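Local coordinates for MtN3/saliva family (Thermodesulfovibrio yellowstonii, PDB 4RNG), which probably moves sugars across the membrane, as a SemiSWEET, the bacterial homologue of the SWEET transporters, at the interface of chains A and B. Numbering follows the deposited sequence. Chains: chain A/B, MtN3/saliva family.

The interface of chains A and B. Residues chain A 26, 36-40, 84; chain B 26, 29, 35-40.
Residues 36-40 of both chains run as non-helical linkers between helix 24-33 (23-33 in chain B) and helix 41-60, turning helically at A:Asp38 and B:Asp38 and extending at residues 39 and 40, so that A:Asp38, A:Ser40 and their twins offer backbone groups to the partner. They illustrate how two-fold symmetry can pair side chains with main chain twice over. A:Gln26 and B:Gln26 leave their helices with CG anti to the backbone N (chi1 -174° in B:Gln26) and bend at chi2, presenting their amides to the opposite linker. B:Gln26 OE1 accepts A:Ser40 N at 2.7 Å from above the carbonyl plane, while NE2 donates to A:Asp38 O at 2.9 Å, nearly in both planes; these two bonds fix the amide's rotation. In the twin, A:Gln26 OE1 takes B:Ser40 N, and the NE2 bond to B:Asp38 O is weak. The aspartates cross at about a right angle near the axis. Through its anti lone pair A:Asp38 OD2 receives B:Asp38 N at 2.8 Å, almost straight (169° at H); B:Asp38 OD2 accepts the longer bond from A:Asp38 N, 3.2 Å, also with its anti lone pair. B:Ser35 OG caps A:Asp38 OD1 from above the carboxylate plane. Alongside, B:Lys29, extended as far as CE, and bent A:Lys84 meet tip to tip, both donating to A:Val39 O, which may temper their mutual repulsion. The contact lies at one end of the helical bundle, where the linkers tie together the two chains of a probable transport dimer.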
loop_
_atom_site.group_PDB
_atom_site.type_symbol
_atom_site.label_atom_id
_atom_site.label_comp_id
_atom_site.label_asym_id
_atom_site.label_seq_id
_atom_site.Cartn_x
_atom_site.Cartn_y
_atom_site.Cartn_z
ATOM N N GLN A 26 10.170 -5.375 -1.068
ATOM C CA GLN A 26 10.774 -4.159 -1.604
ATOM C C GLN A 26 11.990 -3.738 -0.787
ATOM O O GLN A 26 12.994 -3.301 -1.352
ATOM C CB GLN A 26 9.761 -3.014 -1.663
ATOM C CG GLN A 26 10.336 -1.744 -2.299
ATOM C CD GLN A 26 10.733 -1.953 -3.736
ATOM O OE1 GLN A 26 9.893 -1.905 -4.639
ATOM N NE2 GLN A 26 12.005 -2.245 -3.957
ATOM N N ALA A 36 18.151 1.485 -5.441
ATOM C CA ALA A 36 16.780 1.896 -5.263
ATOM C C ALA A 36 16.426 3.050 -6.182
ATOM O O ALA A 36 15.505 3.808 -5.888
ATOM C CB ALA A 36 16.557 2.302 -3.804
ATOM N N ARG A 37 17.134 3.157 -7.305
ATOM C CA ARG A 37 16.947 4.270 -8.239
ATOM C C ARG A 37 15.489 4.394 -8.713
ATOM O O ARG A 37 14.892 5.459 -8.602
ATOM C CB ARG A 37 17.850 4.095 -9.467
ATOM C CG ARG A 37 17.524 5.047 -10.601
ATOM C CD ARG A 37 18.404 4.871 -11.843
ATOM N NE ARG A 37 19.816 5.176 -11.653
ATOM C CZ ARG A 37 20.749 4.983 -12.585
ATOM N NH1 ARG A 37 20.421 4.501 -13.780
ATOM N NH2 ARG A 37 22.014 5.287 -12.329
ATOM N N ASP A 38 14.887 3.292 -9.151
ATOM C CA ASP A 38 13.578 3.368 -9.792
ATOM C C ASP A 38 12.454 3.492 -8.777
ATOM O O ASP A 38 11.337 3.854 -9.122
ATOM C CB ASP A 38 13.328 2.131 -10.662
ATOM C CG ASP A 38 14.417 1.896 -11.669
ATOM O OD1 ASP A 38 14.851 2.877 -12.314
ATOM O OD2 ASP A 38 14.841 0.727 -11.805
ATOM N N VAL A 39 12.760 3.188 -7.524
ATOM C CA VAL A 39 11.773 3.231 -6.457
ATOM C C VAL A 39 11.454 4.686 -6.178
ATOM O O VAL A 39 12.358 5.523 -6.135
ATOM C CB VAL A 39 12.294 2.512 -5.175
ATOM C CG1 VAL A 39 11.319 2.617 -4.043
ATOM C CG2 VAL A 39 12.599 1.062 -5.462
ATOM N N SER A 40 10.173 4.997 -6.018
ATOM C CA SER A 40 9.766 6.373 -5.799
ATOM C C SER A 40 9.748 6.748 -4.317
ATOM O O SER A 40 9.030 6.128 -3.538
ATOM C CB SER A 40 8.391 6.607 -6.397
ATOM O OG SER A 40 7.875 7.855 -5.969
ATOM N N LYS A 84 15.935 3.216 0.849
ATOM C CA LYS A 84 15.903 4.047 -0.340
ATOM C C LYS A 84 16.991 5.132 -0.279
ATOM O O LYS A 84 17.720 5.379 -1.245
ATOM C CB LYS A 84 14.520 4.672 -0.495
ATOM C CG LYS A 84 14.455 5.778 -1.527
ATOM C CD LYS A 84 14.550 5.306 -2.944
ATOM C CE LYS A 84 14.309 6.494 -3.853
ATOM N NZ LYS A 84 14.951 6.339 -5.186
ATOM N N GLN B 26 4.794 6.656 -8.265
ATOM C CA GLN B 26 5.591 5.494 -8.636
ATOM C C GLN B 26 5.282 5.143 -10.086
ATOM O O GLN B 26 6.177 4.837 -10.872
ATOM C CB GLN B 26 5.323 4.296 -7.715
ATOM C CG GLN B 26 6.227 3.111 -7.984
ATOM C CD GLN B 26 7.699 3.400 -7.712
ATOM O OE1 GLN B 26 8.138 3.364 -6.562
ATOM N NE2 GLN B 26 8.472 3.676 -8.768
ATOM N N LYS B 29 6.902 7.784 -12.466
ATOM C CA LYS B 29 8.349 7.667 -12.503
ATOM C C LYS B 29 8.787 6.553 -13.445
ATOM O O LYS B 29 9.707 6.729 -14.251
ATOM C CB LYS B 29 8.890 7.428 -11.095
ATOM C CG LYS B 29 10.385 7.435 -10.976
ATOM C CD LYS B 29 10.765 7.204 -9.534
ATOM C CE LYS B 29 12.265 7.118 -9.371
ATOM N NZ LYS B 29 12.750 7.912 -8.213
ATOM N N SER B 35 11.899 2.635 -16.958
ATOM C CA SER B 35 12.688 1.613 -16.283
ATOM C C SER B 35 12.112 1.316 -14.904
ATOM O O SER B 35 11.651 2.220 -14.217
ATOM C CB SER B 35 14.149 2.042 -16.161
ATOM O OG SER B 35 14.288 3.037 -15.172
ATOM N N ALA B 36 12.114 0.051 -14.505
ATOM C CA ALA B 36 11.582 -0.307 -13.200
ATOM C C ALA B 36 12.402 -1.445 -12.602
ATOM O O ALA B 36 11.916 -2.225 -11.790
ATOM C CB ALA B 36 10.086 -0.684 -13.295
ATOM N N ARG B 37 13.665 -1.511 -12.987
ATOM C CA ARG B 37 14.528 -2.592 -12.543
ATOM C C ARG B 37 14.515 -2.726 -11.034
ATOM O O ARG B 37 14.383 -3.830 -10.524
ATOM C CB ARG B 37 15.964 -2.370 -13.051
ATOM C CG ARG B 37 17.052 -3.046 -12.206
ATOM C CD ARG B 37 18.215 -3.694 -12.983
ATOM N NE ARG B 37 17.852 -4.903 -13.729
ATOM C CZ ARG B 37 18.676 -5.555 -14.551
ATOM N NH1 ARG B 37 19.915 -5.111 -14.755
ATOM N NH2 ARG B 37 18.265 -6.655 -15.171
ATOM N N ASP B 38 14.621 -1.600 -10.330
ATOM C CA ASP B 38 14.765 -1.604 -8.874
ATOM C C ASP B 38 13.438 -1.781 -8.132
ATOM O O ASP B 38 13.428 -2.085 -6.947
ATOM C CB ASP B 38 15.442 -0.318 -8.401
ATOM C CG ASP B 38 16.793 -0.100 -9.054
ATOM O OD1 ASP B 38 17.570 -1.072 -9.135
ATOM O OD2 ASP B 38 17.074 1.038 -9.497
ATOM N N VAL B 39 12.330 -1.594 -8.835
ATOM C CA VAL B 39 10.997 -1.732 -8.253
ATOM C C VAL B 39 10.668 -3.201 -7.997
ATOM O O VAL B 39 10.973 -4.052 -8.832
ATOM C CB VAL B 39 9.932 -1.140 -9.183
ATOM C CG1 VAL B 39 8.585 -1.249 -8.545
ATOM C CG2 VAL B 39 10.242 0.316 -9.489
ATOM N N SER B 40 10.051 -3.518 -6.864
ATOM C CA SER B 40 9.799 -4.923 -6.556
ATOM C C SER B 40 8.475 -5.414 -7.094
ATOM O O SER B 40 7.422 -4.944 -6.691
ATOM C CB SER B 40 9.833 -5.169 -5.049
ATOM O OG SER B 40 9.359 -6.472 -4.756
#